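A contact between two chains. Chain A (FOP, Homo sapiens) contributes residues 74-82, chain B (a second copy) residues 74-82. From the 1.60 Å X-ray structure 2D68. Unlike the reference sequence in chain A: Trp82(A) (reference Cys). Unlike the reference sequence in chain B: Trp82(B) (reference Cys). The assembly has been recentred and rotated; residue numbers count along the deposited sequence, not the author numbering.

Chain A, residues 74-82: LLLEVIRRW
Chain B, residues 74-82: LLLEVIRRW

Two copies of one short helix cross at a steep angle in a largely apolar contact, held by a small aliphatic centre and by two C-terminal tryptophans that reach across to the partner, with no hydrogen bond between the stretches. Both stretches are helical through their middle residues; the helix axes come within 11.3 Å, and their N-to-C directions make an angle of 68°. Ile79(A) N bonds Leu75(A) O at 3.0 Å and Ile79(B) N bonds Leu75(B) O at 2.9 Å; in chain A the bonds from Arg81(A) N and Trp82(A) N are weak, and Arg81(B) is the first residue of its chain to leave helical phi/psi.

Leucine 75 meets its own copy. The CA atoms of Leu75(A) and Leu75(B) lie 9.6 Å apart, and their side chains, though starting sideways, close the gap from Leu75(A) CD1 to Leu75(B) CD2 to 3.8 Å. The two leucines do so with different rotamers: chi1 -147° and chi2 p in chain A, m and t in chain B. One turn on, the valines, both t, bring Val78(A) CG1 to 3.7 Å from Val78(B) CG1. Each isoleucine, m/m, points its CB away yet sends its end back: Ile79(A) CD1 lies 4.3 Å from Val78(B) CG1, and Ile79(B) CD1 4.4 Å from Val78(A) CG1.

The tryptophans, which replace the reference cysteine, have the most area covered by the partner stretch, and both have chi1 t, with chi2 -100° in Trp82(A) and -108° in Trp82(B). The CA atoms of Val78(A) and Trp82(B) are 7.2 Å apart, and Val78(A) CG2 sits 4.0 Å from the centroid of the five-membered ring of Trp82(B), 12° off its normal, a CH-pi contact over the face. In the reciprocal pair Val78(B) CG1 is 3.9 Å from Trp82(A) CZ3, without such a contact. Both valine carbonyls approach a ring: Val78(B) O lies 3.6 Å from Trp82(A) CZ3, at the ring edge, and Val78(A) O 3.7 Å from Trp82(B) CZ3.

Both Arg81 residues, m/t/p through chi3, point CB toward the partner and offer one guanidinium face to its tryptophan. Trp82(A) CZ2 lies 3.7 Å from Arg81(B) NH1; Trp82(B) CZ3 comes equally near Arg81(A) CB, at its ring edge. Charge is paired within each chain instead, by hydrogen bonds within salt bridges: Arg81(A) NH1 to Glu77(A) OE2 at 3.3 Å, and in chain B Arg80(B) NE to Glu77(B) OE1 at 3.0 Å and Arg80(B) NH2 to Glu77(B) OE2 at 2.9 Å. The rule to read here is near-symmetry: shared apolar positions, with local differences in rotamer, ring approach and salt bridge.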

# COMPACT_ATOMS: atom_id res chain seq x y z
N LEU A 74 -0.27 9.10 -2.35
CA LEU A 74 0.85 9.04 -3.29
C LEU A 74 0.85 7.75 -4.12
O LEU A 74 1.22 7.76 -5.29
CB LEU A 74 2.19 9.23 -2.56
CG LEU A 74 2.48 10.61 -1.99
CD1 LEU A 74 3.83 10.54 -1.31
CD2 LEU A 74 2.46 11.71 -3.06
N LEU A 75 0.40 6.63 -3.53
CA LEU A 75 0.32 5.38 -4.27
C LEU A 75 -0.55 5.51 -5.52
O LEU A 75 -0.34 4.80 -6.49
CB LEU A 75 -0.18 4.26 -3.37
CG LEU A 75 0.31 2.82 -3.55
CD1 LEU A 75 1.82 2.71 -3.72
CD2 LEU A 75 -0.11 2.06 -2.31
N LEU A 76 -1.53 6.42 -5.49
CA LEU A 76 -2.37 6.62 -6.67
C LEU A 76 -1.56 7.17 -7.84
O LEU A 76 -1.80 6.78 -8.97
CB LEU A 76 -3.55 7.54 -6.38
CG LEU A 76 -4.50 7.83 -7.56
CD1 LEU A 76 -5.18 6.59 -8.13
CD2 LEU A 76 -5.58 8.84 -7.14
N GLU A 77 -0.63 8.08 -7.56
CA GLU A 77 0.17 8.65 -8.64
C GLU A 77 1.04 7.57 -9.30
O GLU A 77 1.15 7.49 -10.52
CB GLU A 77 1.02 9.80 -8.12
CG GLU A 77 1.95 10.41 -9.16
CD GLU A 77 1.26 11.36 -10.14
OE1 GLU A 77 0.00 11.39 -10.23
OE2 GLU A 77 2.02 12.06 -10.84
N VAL A 78 1.60 6.70 -8.46
CA VAL A 78 2.39 5.57 -8.96
C VAL A 78 1.56 4.66 -9.87
O VAL A 78 1.96 4.34 -10.99
CB VAL A 78 2.99 4.76 -7.79
CG1 VAL A 78 3.63 3.47 -8.30
CG2 VAL A 78 4.00 5.63 -7.00
N ILE A 79 0.38 4.26 -9.40
CA ILE A 79 -0.48 3.38 -10.18
C ILE A 79 -1.04 4.04 -11.46
O ILE A 79 -1.13 3.41 -12.52
CB ILE A 79 -1.59 2.78 -9.27
CG1 ILE A 79 -0.99 1.74 -8.31
CG2 ILE A 79 -2.72 2.17 -10.10
CD1 ILE A 79 -0.01 0.71 -8.96
N ARG A 80 -1.39 5.31 -11.35
CA ARG A 80 -1.87 6.08 -12.49
C ARG A 80 -0.84 6.10 -13.62
O ARG A 80 -1.21 6.08 -14.79
CB ARG A 80 -2.12 7.52 -12.04
CG ARG A 80 -3.28 8.19 -12.72
CD ARG A 80 -4.41 8.47 -11.73
NE ARG A 80 -4.13 9.64 -10.90
CZ ARG A 80 -5.05 10.43 -10.34
NH1 ARG A 80 -6.35 10.22 -10.49
NH2 ARG A 80 -4.65 11.46 -9.61
N ARG A 81 0.45 6.12 -13.26
CA ARG A 81 1.53 6.30 -14.25
C ARG A 81 2.28 5.00 -14.57
O ARG A 81 3.24 4.99 -15.36
CB ARG A 81 2.47 7.40 -13.77
CG ARG A 81 1.82 8.79 -13.83
CD ARG A 81 2.65 9.84 -13.14
NE ARG A 81 3.95 9.98 -13.79
CZ ARG A 81 4.99 10.63 -13.27
NH1 ARG A 81 4.91 11.21 -12.08
NH2 ARG A 81 6.12 10.68 -13.96
N TRP A 82 1.83 3.90 -13.96
CA TRP A 82 2.34 2.56 -14.21
C TRP A 82 2.19 2.13 -15.66
O TRP A 82 3.17 1.73 -16.29
CB TRP A 82 1.63 1.54 -13.31
CG TRP A 82 2.09 0.13 -13.51
CD1 TRP A 82 1.48 -0.85 -14.25
CD2 TRP A 82 3.28 -0.47 -12.96
NE1 TRP A 82 2.21 -2.02 -14.18
CE2 TRP A 82 3.32 -1.82 -13.40
CE3 TRP A 82 4.31 0.01 -12.14
CZ2 TRP A 82 4.36 -2.70 -13.06
CZ3 TRP A 82 5.34 -0.86 -11.79
CH2 TRP A 82 5.35 -2.20 -12.25
OXT TRP A 82 1.08 2.15 -16.21
N LEU B 74 3.61 -7.60 -3.55
CA LEU B 74 3.58 -7.12 -4.91
C LEU B 74 4.03 -5.65 -5.01
O LEU B 74 4.66 -5.25 -5.99
CB LEU B 74 2.19 -7.34 -5.52
CG LEU B 74 2.17 -7.51 -7.02
CD1 LEU B 74 2.96 -8.74 -7.44
CD2 LEU B 74 0.71 -7.62 -7.47
N LEU B 75 3.72 -4.84 -4.00
CA LEU B 75 4.16 -3.44 -3.99
C LEU B 75 5.67 -3.30 -4.04
O LEU B 75 6.20 -2.30 -4.52
CB LEU B 75 3.62 -2.70 -2.76
CG LEU B 75 2.21 -2.14 -2.88
CD1 LEU B 75 1.71 -1.61 -1.54
CD2 LEU B 75 2.15 -1.04 -3.96
N LEU B 76 6.39 -4.32 -3.55
CA LEU B 76 7.85 -4.26 -3.70
C LEU B 76 8.25 -4.22 -5.19
O LEU B 76 9.15 -3.45 -5.58
CB LEU B 76 8.51 -5.45 -3.00
CG LEU B 76 10.04 -5.41 -3.14
CD1 LEU B 76 10.64 -4.18 -2.54
CD2 LEU B 76 10.65 -6.67 -2.53
N GLU B 77 7.59 -5.03 -6.01
CA GLU B 77 7.91 -5.08 -7.43
C GLU B 77 7.48 -3.80 -8.13
O GLU B 77 8.20 -3.26 -9.00
CB GLU B 77 7.24 -6.30 -8.08
CG GLU B 77 7.70 -6.52 -9.51
CD GLU B 77 9.15 -7.00 -9.67
OE1 GLU B 77 9.95 -6.96 -8.72
OE2 GLU B 77 9.48 -7.42 -10.78
N VAL B 78 6.32 -3.30 -7.73
CA VAL B 78 5.85 -2.01 -8.25
C VAL B 78 6.89 -0.93 -7.97
O VAL B 78 7.30 -0.19 -8.86
CB VAL B 78 4.46 -1.64 -7.67
CG1 VAL B 78 4.09 -0.24 -8.12
CG2 VAL B 78 3.41 -2.65 -8.15
N ILE B 79 7.36 -0.86 -6.72
CA ILE B 79 8.29 0.21 -6.37
C ILE B 79 9.69 0.03 -7.00
O ILE B 79 10.32 1.01 -7.40
CB ILE B 79 8.32 0.44 -4.84
CG1 ILE B 79 6.99 1.06 -4.37
CG2 ILE B 79 9.50 1.30 -4.43
CD1 ILE B 79 6.53 2.30 -5.15
N ARG B 80 10.16 -1.22 -7.12
CA ARG B 80 11.41 -1.48 -7.84
C ARG B 80 11.36 -0.91 -9.27
O ARG B 80 12.36 -0.36 -9.77
CB ARG B 80 11.72 -2.97 -7.87
CG ARG B 80 13.08 -3.31 -8.48
CD ARG B 80 13.30 -4.82 -8.52
NE ARG B 80 12.46 -5.50 -9.51
CZ ARG B 80 12.68 -5.45 -10.83
NH1 ARG B 80 13.71 -4.75 -11.32
NH2 ARG B 80 11.87 -6.11 -11.66
N ARG B 81 10.19 -1.05 -9.89
CA ARG B 81 9.97 -0.70 -11.29
C ARG B 81 9.38 0.69 -11.52
O ARG B 81 9.03 1.05 -12.65
CB ARG B 81 9.14 -1.79 -11.97
CG ARG B 81 9.91 -3.12 -12.09
CD ARG B 81 9.10 -4.18 -12.83
NE ARG B 81 8.66 -3.67 -14.13
CZ ARG B 81 7.60 -4.09 -14.80
NH1 ARG B 81 6.85 -5.11 -14.36
NH2 ARG B 81 7.29 -3.50 -15.94
N TRP B 82 9.33 1.47 -10.44
CA TRP B 82 8.86 2.86 -10.49
C TRP B 82 10.06 3.81 -10.62
O TRP B 82 10.08 4.67 -11.52
CB TRP B 82 8.01 3.19 -9.25
CG TRP B 82 7.67 4.66 -9.15
CD1 TRP B 82 8.18 5.56 -8.27
CD2 TRP B 82 6.78 5.37 -10.00
NE1 TRP B 82 7.65 6.82 -8.52
CE2 TRP B 82 6.78 6.72 -9.57
CE3 TRP B 82 5.98 5.00 -11.09
CZ2 TRP B 82 6.00 7.70 -10.21
CZ3 TRP B 82 5.21 5.97 -11.71
CH2 TRP B 82 5.23 7.31 -11.27
OXT TRP B 82 11.01 3.75 -9.82